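Local structure of beta-galactosidase (Bacillus circulans subsp. alkalophilus, 3TTY) at residues A[6-10]-A[386-391]; A[406-411]-A[460-465]; A[468-473]-A[505-509]. The protein hydrolyses terminal beta-galactosyl bonds as a TIM-barrel glycoside hydrolase, releasing galactose, and assembles from three copies of its chain. All coordinates share one frame; numbering follows the deposited sequence.

Interaction 1: residues A[6-10]-A[386-391]; sequences FPKIW and LGDTIL
With chi1 at -58°, Leu-391 holds CG beside its backbone N and anti to its carbonyl carbon, which carries both methyls onto residues 6-10: CD1 lies 3.5 Å from Lys-8 N, against the peptide that follows Pro-7, and CD2 lies 3.9 Å from Ile-9 CG1. The same choice at Ile-9 (chi1 -64°) directs its longer branch to the other segment, where CD1 meets Leu-386 CD1 at 4.2 Å and, more loosely, Ile-390 CD1. These residues join the lead-in to the first barrel strand, 10-14, with the exit of helix 371-386, which follows the eighth strand of the TIM barrel. The exit is a type II' turn from Leu-386 to Thr-389, with Gly-387 at its positive-phi position and Leu-386 O accepting from both N and OG1 of Thr-389. No hydrogen bond crosses directly; water 1 accepts from Ile-9 N at 3.0 Å and donates to Gly-387 O at 2.7 Å, an oxygen also met by Lys-8 CA in a CA-H...O contact. An alanine replacing Leu-391 would be likely to open a gap beside Ile-9 CG1 and the Pro-7 to Lys-8 peptide. Pro-7 O rests on Asp-388 CB at 3.3 Å, while Lys-8 NZ turns to a salt bridge with Asp-38.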
# COMPACT_ATOMS: atom_id res chain seq x y z
N PHE A 6 31.31 -37.51 -13.31
CA PHE A 6 31.25 -36.87 -11.99
C PHE A 6 30.19 -37.63 -11.22
O PHE A 6 29.08 -37.14 -11.03
CB PHE A 6 30.85 -35.39 -12.20
CG PHE A 6 30.97 -34.52 -10.97
CD1 PHE A 6 31.35 -35.04 -9.74
CD2 PHE A 6 30.68 -33.16 -11.06
CE1 PHE A 6 31.45 -34.20 -8.62
CE2 PHE A 6 30.78 -32.32 -9.95
CZ PHE A 6 31.16 -32.83 -8.73
N PRO A 7 30.54 -38.85 -10.76
CA PRO A 7 29.59 -39.86 -10.27
C PRO A 7 29.29 -39.79 -8.78
O PRO A 7 29.39 -40.79 -8.08
CB PRO A 7 30.29 -41.18 -10.62
CG PRO A 7 31.76 -40.86 -10.42
CD PRO A 7 31.93 -39.36 -10.73
N LYS A 8 28.92 -38.62 -8.30
CA LYS A 8 28.46 -38.45 -6.93
C LYS A 8 27.44 -37.32 -6.90
O LYS A 8 27.14 -36.71 -7.92
CB LYS A 8 29.63 -38.15 -5.97
CG LYS A 8 30.56 -37.00 -6.40
CD LYS A 8 31.71 -36.77 -5.42
CE LYS A 8 31.21 -36.32 -4.03
NZ LYS A 8 30.74 -34.89 -4.02
N ILE A 9 26.90 -37.05 -5.72
CA ILE A 9 26.09 -35.86 -5.52
C ILE A 9 27.03 -34.67 -5.49
O ILE A 9 27.79 -34.49 -4.54
CB ILE A 9 25.31 -35.96 -4.20
CG1 ILE A 9 24.33 -37.14 -4.27
CG2 ILE A 9 24.59 -34.66 -3.90
CD1 ILE A 9 23.74 -37.54 -2.97
N TRP A 10 27.02 -33.87 -6.56
CA TRP A 10 27.90 -32.70 -6.64
C TRP A 10 27.76 -31.80 -5.41
O TRP A 10 26.68 -31.67 -4.83
CB TRP A 10 27.61 -31.88 -7.90
CG TRP A 10 27.62 -32.68 -9.17
CD1 TRP A 10 27.87 -34.01 -9.30
CD2 TRP A 10 27.36 -32.19 -10.49
NE1 TRP A 10 27.78 -34.39 -10.62
CE2 TRP A 10 27.47 -33.29 -11.37
CE3 TRP A 10 27.05 -30.94 -11.01
CZ2 TRP A 10 27.29 -33.16 -12.74
CZ3 TRP A 10 26.87 -30.81 -12.37
CH2 TRP A 10 26.99 -31.92 -13.23
N LEU A 386 28.85 -41.07 0.28
CA LEU A 386 27.71 -41.65 -0.41
C LEU A 386 28.07 -42.10 -1.82
O LEU A 386 27.48 -43.04 -2.35
CB LEU A 386 26.52 -40.68 -0.46
CG LEU A 386 25.80 -40.41 0.86
CD1 LEU A 386 24.74 -39.36 0.66
CD2 LEU A 386 25.19 -41.70 1.43
N GLY A 387 29.05 -41.44 -2.42
CA GLY A 387 29.44 -41.75 -3.78
C GLY A 387 28.23 -41.77 -4.71
O GLY A 387 27.42 -40.86 -4.66
N ASP A 388 28.10 -42.82 -5.52
CA ASP A 388 27.08 -42.85 -6.56
C ASP A 388 25.77 -43.50 -6.13
O ASP A 388 24.86 -43.64 -6.94
CB ASP A 388 27.60 -43.56 -7.82
CG ASP A 388 27.83 -45.06 -7.61
OD1 ASP A 388 28.48 -45.69 -8.47
OD2 ASP A 388 27.36 -45.62 -6.59
N THR A 389 25.69 -43.88 -4.86
CA THR A 389 24.62 -44.74 -4.36
C THR A 389 23.20 -44.33 -4.80
O THR A 389 22.43 -45.16 -5.26
CB THR A 389 24.65 -44.84 -2.82
OG1 THR A 389 25.96 -45.23 -2.39
CG2 THR A 389 23.63 -45.88 -2.32
N ILE A 390 22.87 -43.06 -4.64
CA ILE A 390 21.51 -42.57 -4.82
C ILE A 390 21.24 -42.09 -6.25
O ILE A 390 20.09 -42.01 -6.68
CB ILE A 390 21.26 -41.42 -3.83
CG1 ILE A 390 21.34 -41.95 -2.40
CG2 ILE A 390 19.91 -40.75 -4.07
CD1 ILE A 390 21.21 -40.86 -1.35
N LEU A 391 22.29 -41.76 -6.98
CA LEU A 391 22.13 -41.18 -8.30
C LEU A 391 21.11 -41.95 -9.16
O LEU A 391 21.01 -43.17 -9.07
CB LEU A 391 23.48 -41.08 -8.99
CG LEU A 391 24.52 -40.26 -8.22
CD1 LEU A 391 25.76 -40.03 -9.08
CD2 LEU A 391 23.92 -38.94 -7.76
O HOH W 1 27.28 -38.57 -3.20

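Interaction 2: residues A[406-411]-A[460-465]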
# COMPACT_ATOMS: atom_id res chain seq x y z
N GLU A 406 -0.90 -22.47 -16.52
CA GLU A 406 -1.90 -21.74 -17.31
C GLU A 406 -3.20 -21.68 -16.53
O GLU A 406 -3.87 -20.65 -16.48
CB GLU A 406 -2.12 -22.38 -18.69
CG GLU A 406 -0.90 -22.25 -19.61
CD GLU A 406 -1.14 -22.79 -21.02
OE1 GLU A 406 -1.87 -23.79 -21.18
OE2 GLU A 406 -0.59 -22.20 -21.99
N ASN A 407 -3.53 -22.79 -15.89
CA ASN A 407 -4.63 -22.81 -14.94
C ASN A 407 -4.42 -21.75 -13.85
O ASN A 407 -5.34 -21.02 -13.49
CB ASN A 407 -4.76 -24.19 -14.32
CG ASN A 407 -5.90 -24.29 -13.33
OD1 ASN A 407 -7.00 -23.84 -13.61
ND2 ASN A 407 -5.63 -24.90 -12.17
N ARG A 408 -3.19 -21.69 -13.32
CA ARG A 408 -2.85 -20.71 -12.30
C ARG A 408 -3.07 -19.27 -12.77
O ARG A 408 -3.71 -18.47 -12.08
CB ARG A 408 -1.39 -20.89 -11.85
CG ARG A 408 -0.94 -19.85 -10.84
CD ARG A 408 0.38 -20.22 -10.17
NE ARG A 408 0.76 -19.27 -9.12
CZ ARG A 408 1.88 -19.37 -8.40
NH1 ARG A 408 2.73 -20.37 -8.61
NH2 ARG A 408 2.16 -18.46 -7.47
N TRP A 409 -2.52 -18.93 -13.93
CA TRP A 409 -2.70 -17.60 -14.50
C TRP A 409 -4.17 -17.21 -14.66
O TRP A 409 -4.57 -16.10 -14.26
CB TRP A 409 -2.02 -17.51 -15.86
CG TRP A 409 -0.52 -17.62 -15.81
CD1 TRP A 409 0.29 -17.35 -14.74
CD2 TRP A 409 0.34 -18.03 -16.88
NE1 TRP A 409 1.60 -17.57 -15.08
CE2 TRP A 409 1.66 -17.98 -16.39
CE3 TRP A 409 0.13 -18.43 -18.20
CZ2 TRP A 409 2.77 -18.30 -17.18
CZ3 TRP A 409 1.21 -18.76 -18.97
CH2 TRP A 409 2.52 -18.69 -18.47
N ALA A 410 -4.96 -18.10 -15.24
CA ALA A 410 -6.39 -17.82 -15.40
C ALA A 410 -7.09 -17.61 -14.05
O ALA A 410 -7.85 -16.65 -13.87
CB ALA A 410 -7.07 -18.91 -16.20
N LEU A 411 -6.81 -18.49 -13.08
CA LEU A 411 -7.36 -18.32 -11.74
C LEU A 411 -6.95 -17.00 -11.12
O LEU A 411 -7.77 -16.30 -10.55
CB LEU A 411 -6.93 -19.46 -10.82
CG LEU A 411 -7.73 -20.75 -10.89
CD1 LEU A 411 -7.15 -21.77 -9.94
CD2 LEU A 411 -9.20 -20.47 -10.56
N VAL A 460 -8.81 -27.65 -7.74
CA VAL A 460 -9.22 -26.47 -8.50
C VAL A 460 -8.71 -26.50 -9.94
O VAL A 460 -7.98 -25.60 -10.36
CB VAL A 460 -8.75 -25.18 -7.82
CG1 VAL A 460 -9.56 -24.00 -8.31
CG2 VAL A 460 -8.87 -25.30 -6.31
N MET A 461 -9.10 -27.54 -10.68
CA MET A 461 -8.78 -27.64 -12.09
C MET A 461 -9.80 -26.80 -12.83
O MET A 461 -10.67 -27.30 -13.55
CB MET A 461 -8.80 -29.11 -12.56
CG MET A 461 -8.11 -29.36 -13.91
SD MET A 461 -6.45 -28.64 -14.03
CE MET A 461 -5.61 -29.53 -12.72
N TYR A 462 -9.69 -25.49 -12.60
CA TYR A 462 -10.51 -24.47 -13.20
C TYR A 462 -10.45 -24.51 -14.72
O TYR A 462 -11.48 -24.56 -15.39
CB TYR A 462 -10.05 -23.11 -12.66
CG TYR A 462 -10.60 -21.89 -13.35
CD1 TYR A 462 -11.91 -21.44 -13.10
CD2 TYR A 462 -9.81 -21.13 -14.21
CE1 TYR A 462 -12.40 -20.29 -13.72
CE2 TYR A 462 -10.29 -19.99 -14.82
CZ TYR A 462 -11.58 -19.57 -14.57
OH TYR A 462 -12.03 -18.43 -15.19
N MET A 463 -9.23 -24.51 -15.27
CA MET A 463 -9.06 -24.66 -16.71
C MET A 463 -8.88 -26.12 -17.13
O MET A 463 -8.00 -26.82 -16.65
CB MET A 463 -7.88 -23.82 -17.22
CG MET A 463 -7.50 -24.14 -18.69
SD MET A 463 -6.03 -23.20 -19.21
CE MET A 463 -6.63 -21.55 -18.89
N VAL A 464 -9.74 -26.56 -18.05
CA VAL A 464 -9.63 -27.88 -18.64
C VAL A 464 -9.19 -27.77 -20.10
O VAL A 464 -9.90 -27.20 -20.93
CB VAL A 464 -10.96 -28.63 -18.54
CG1 VAL A 464 -10.92 -29.91 -19.36
CG2 VAL A 464 -11.25 -28.94 -17.07
N LYS A 465 -8.01 -28.30 -20.40
CA LYS A 465 -7.40 -28.19 -21.73
C LYS A 465 -7.82 -29.36 -22.61
O LYS A 465 -8.28 -30.38 -22.10
CB LYS A 465 -5.87 -28.16 -21.61
CG LYS A 465 -5.31 -27.02 -20.77
CD LYS A 465 -3.80 -27.13 -20.69
CE LYS A 465 -3.18 -26.10 -19.75
NZ LYS A 465 -1.69 -26.15 -19.83
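Asn-407 reaches from helix 405-413 across the bend at 460-463, CG anti to the backbone N (chi1 -179°), and uses both ends of its amide. ND2 donates to Val-460 O at 3.0 Å, close to the amide plane, while OD1 takes Met-463 N at 2.9 Å from above the carbonyl plane, 40° out of it. The two bonds straddle the inverse gamma turn centred on Met-461. Beside them the Tyr-462 ring is met from two sides: Leu-411 lays CD2 over one face, 3.4 Å from CG of the tyrosine, the two side chains running past each other in opposite directions, and Ala-410 CB comes in at the ring edge, 3.7 Å from CE2. The Tyr-462 hydroxyl bonds to Tyr-357 of the second subunit and to Asp-495, so this loop of the trimerisation domain also takes part in the assembly. Met-463 bends CE back to 3.8 Å from Ala-410 CB. Where 406-411 begins and 460-465 ends, the extended Lys-465 crosses Glu-406 at about a right angle, its NZ forming a salt bridge to Glu-406 OE1 at 2.7 Å from above the carboxylate plane. Asp-404 also binds NZ and Arg-223 binds OE2, making a charge network, and one donor and one acceptor bond fix which way the buried amide of Asn-407 faces.

Interaction 3: residues A[468-473]-A[505-509]; sequences FAERVE and ELRNV
Glu-505 O, 3.7 Å from Ala-469 CB, accepts from two waters, water 3 at 2.7 Å and water 4 at 2.8 Å. Both waters also donate to Glu-473 OE2, so the carboxylate is tied to the other segment through solvent, its OE2 staying 3.9 Å from Glu-505 O. Water 3 in turn accepts from Val-509 N at 2.9 Å, an N-H in the first turn of helix 507-510. At the start of helix 468-477, water 2 takes the N-H of Ala-469 and lies next to Glu-505 OE1.

Beside these waters the segments meet through apolar groups, helix 468-477 packing on a 3-10 turn (505-506) and the start of helix 507-510. With chi1 at -81°, Glu-473 holds CG beside its backbone N, and the aliphatic part of its chain crosses Val-509, CG 3.9 Å from CB of the valine. The small Ala-469 points at the neighbouring segment and touches Glu-505 CB at 3.8 Å. Leu-506 brings CD2 obliquely to Phe-468 CE2 at 4.2 Å, and Val-472 covers one face of that ring with CG1. Val-509 and Glu-473 also rest on Phe-577 of strand 570-577, which places this contact against the mixed sheet of the trimerisation domain. No hydrogen bond joins the segments directly; the polar linkage runs through water, which separates the Glu-473 carboxylate from the Glu-505 carbonyl and probably eases their mutual repulsion.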
# COMPACT_ATOMS: atom_id res chain seq x y z
N PHE A 468 -7.72 -33.38 -21.92
CA PHE A 468 -7.63 -33.65 -20.49
C PHE A 468 -8.80 -34.50 -19.97
O PHE A 468 -8.58 -35.56 -19.37
CB PHE A 468 -7.48 -32.34 -19.69
CG PHE A 468 -7.44 -32.52 -18.19
CD1 PHE A 468 -6.25 -32.78 -17.54
CD2 PHE A 468 -8.59 -32.39 -17.43
CE1 PHE A 468 -6.21 -32.92 -16.15
CE2 PHE A 468 -8.56 -32.53 -16.06
CZ PHE A 468 -7.36 -32.80 -15.41
N ALA A 469 -10.03 -34.05 -20.20
CA ALA A 469 -11.19 -34.82 -19.75
C ALA A 469 -11.17 -36.27 -20.25
O ALA A 469 -11.47 -37.19 -19.50
CB ALA A 469 -12.49 -34.14 -20.16
N GLU A 470 -10.81 -36.45 -21.51
CA GLU A 470 -10.74 -37.78 -22.11
C GLU A 470 -9.71 -38.60 -21.36
O GLU A 470 -9.93 -39.78 -21.04
CB GLU A 470 -10.35 -37.67 -23.58
CG GLU A 470 -10.70 -38.88 -24.43
CD GLU A 470 -10.50 -38.61 -25.92
OE1 GLU A 470 -10.55 -37.42 -26.33
OE2 GLU A 470 -10.29 -39.59 -26.69
N ARG A 471 -8.58 -37.96 -21.08
CA ARG A 471 -7.48 -38.62 -20.39
C ARG A 471 -7.91 -39.08 -19.00
O ARG A 471 -7.62 -40.21 -18.62
CB ARG A 471 -6.26 -37.70 -20.35
CG ARG A 471 -4.91 -38.41 -20.17
CD ARG A 471 -3.74 -37.58 -20.74
NE ARG A 471 -3.81 -36.19 -20.31
CZ ARG A 471 -3.91 -35.15 -21.13
NH1 ARG A 471 -3.90 -35.32 -22.45
NH2 ARG A 471 -3.99 -33.92 -20.63
N VAL A 472 -8.62 -38.25 -18.24
CA VAL A 472 -9.02 -38.71 -16.92
C VAL A 472 -10.19 -39.68 -16.94
O VAL A 472 -10.25 -40.58 -16.11
CB VAL A 472 -9.24 -37.59 -15.88
CG1 VAL A 472 -8.88 -36.24 -16.46
CG2 VAL A 472 -10.66 -37.64 -15.32
N GLU A 473 -11.11 -39.53 -17.89
CA GLU A 473 -12.14 -40.55 -18.07
C GLU A 473 -11.49 -41.91 -18.33
O GLU A 473 -11.86 -42.91 -17.73
CB GLU A 473 -13.08 -40.18 -19.21
CG GLU A 473 -14.16 -39.18 -18.82
CD GLU A 473 -14.75 -38.47 -20.03
OE1 GLU A 473 -14.30 -38.73 -21.17
OE2 GLU A 473 -15.68 -37.65 -19.84
N GLU A 505 -16.82 -30.33 -19.07
CA GLU A 505 -16.29 -31.57 -19.64
C GLU A 505 -16.06 -32.65 -18.59
O GLU A 505 -15.91 -33.83 -18.92
CB GLU A 505 -15.00 -31.31 -20.42
CG GLU A 505 -15.12 -30.21 -21.49
CD GLU A 505 -13.87 -30.06 -22.34
OE1 GLU A 505 -13.24 -31.10 -22.65
OE2 GLU A 505 -13.50 -28.91 -22.69
N LEU A 506 -16.03 -32.26 -17.31
CA LEU A 506 -15.80 -33.21 -16.22
C LEU A 506 -17.12 -33.65 -15.57
O LEU A 506 -17.11 -34.39 -14.58
CB LEU A 506 -14.87 -32.61 -15.16
CG LEU A 506 -13.45 -32.21 -15.56
CD1 LEU A 506 -12.75 -31.50 -14.42
CD2 LEU A 506 -12.66 -33.42 -16.00
N ARG A 507 -18.25 -33.20 -16.12
CA ARG A 507 -19.56 -33.46 -15.51
C ARG A 507 -19.90 -34.95 -15.49
O ARG A 507 -20.39 -35.47 -14.49
CB ARG A 507 -20.66 -32.65 -16.19
CG ARG A 507 -22.06 -32.89 -15.62
CD ARG A 507 -23.07 -31.90 -16.22
NE ARG A 507 -24.43 -32.07 -15.72
CZ ARG A 507 -25.45 -31.27 -16.06
NH1 ARG A 507 -25.25 -30.26 -16.90
NH2 ARG A 507 -26.66 -31.48 -15.57
N ASN A 508 -19.62 -35.65 -16.57
CA ASN A 508 -19.92 -37.07 -16.63
C ASN A 508 -19.09 -37.89 -15.67
O ASN A 508 -19.61 -38.75 -14.97
CB ASN A 508 -19.74 -37.61 -18.05
CG ASN A 508 -20.79 -37.09 -19.00
OD1 ASN A 508 -21.96 -36.90 -18.62
ND2 ASN A 508 -20.39 -36.85 -20.25
N VAL A 509 -17.79 -37.63 -15.65
CA VAL A 509 -16.91 -38.45 -14.85
C VAL A 509 -17.12 -38.17 -13.36
O VAL A 509 -16.99 -39.07 -12.53
CB VAL A 509 -15.43 -38.30 -15.24
CG1 VAL A 509 -14.90 -36.91 -14.89
CG2 VAL A 509 -14.62 -39.39 -14.56
O HOH W 2 -10.53 -31.85 -22.50
O HOH W 3 -16.53 -36.27 -17.92
O HOH W 4 -15.75 -34.92 -21.54

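In the fold
From the N terminus, interaction 1 closes a loop of 375 residues that holds nearly the whole TIM barrel, bringing the lead-in to strand 10-14 against the chain leaving helix 371-386. Further along, within the trimerisation domain, interaction 2 closes a 48-residue loop between helix 405-413 and the turn after strand 455-458. Interaction 3 follows with a 31-residue loop from helix 468-477 to helix 507-510. The three stand in series, none nested or crossed. Interactions 1 and 2 have centres 38 Å apart on opposite sides of the chain's centre, whereas interactions 2 and 3, centres 15 Å apart, touch: Met-461 packs on Phe-468, and Val-464 on Leu-506 and Glu-505.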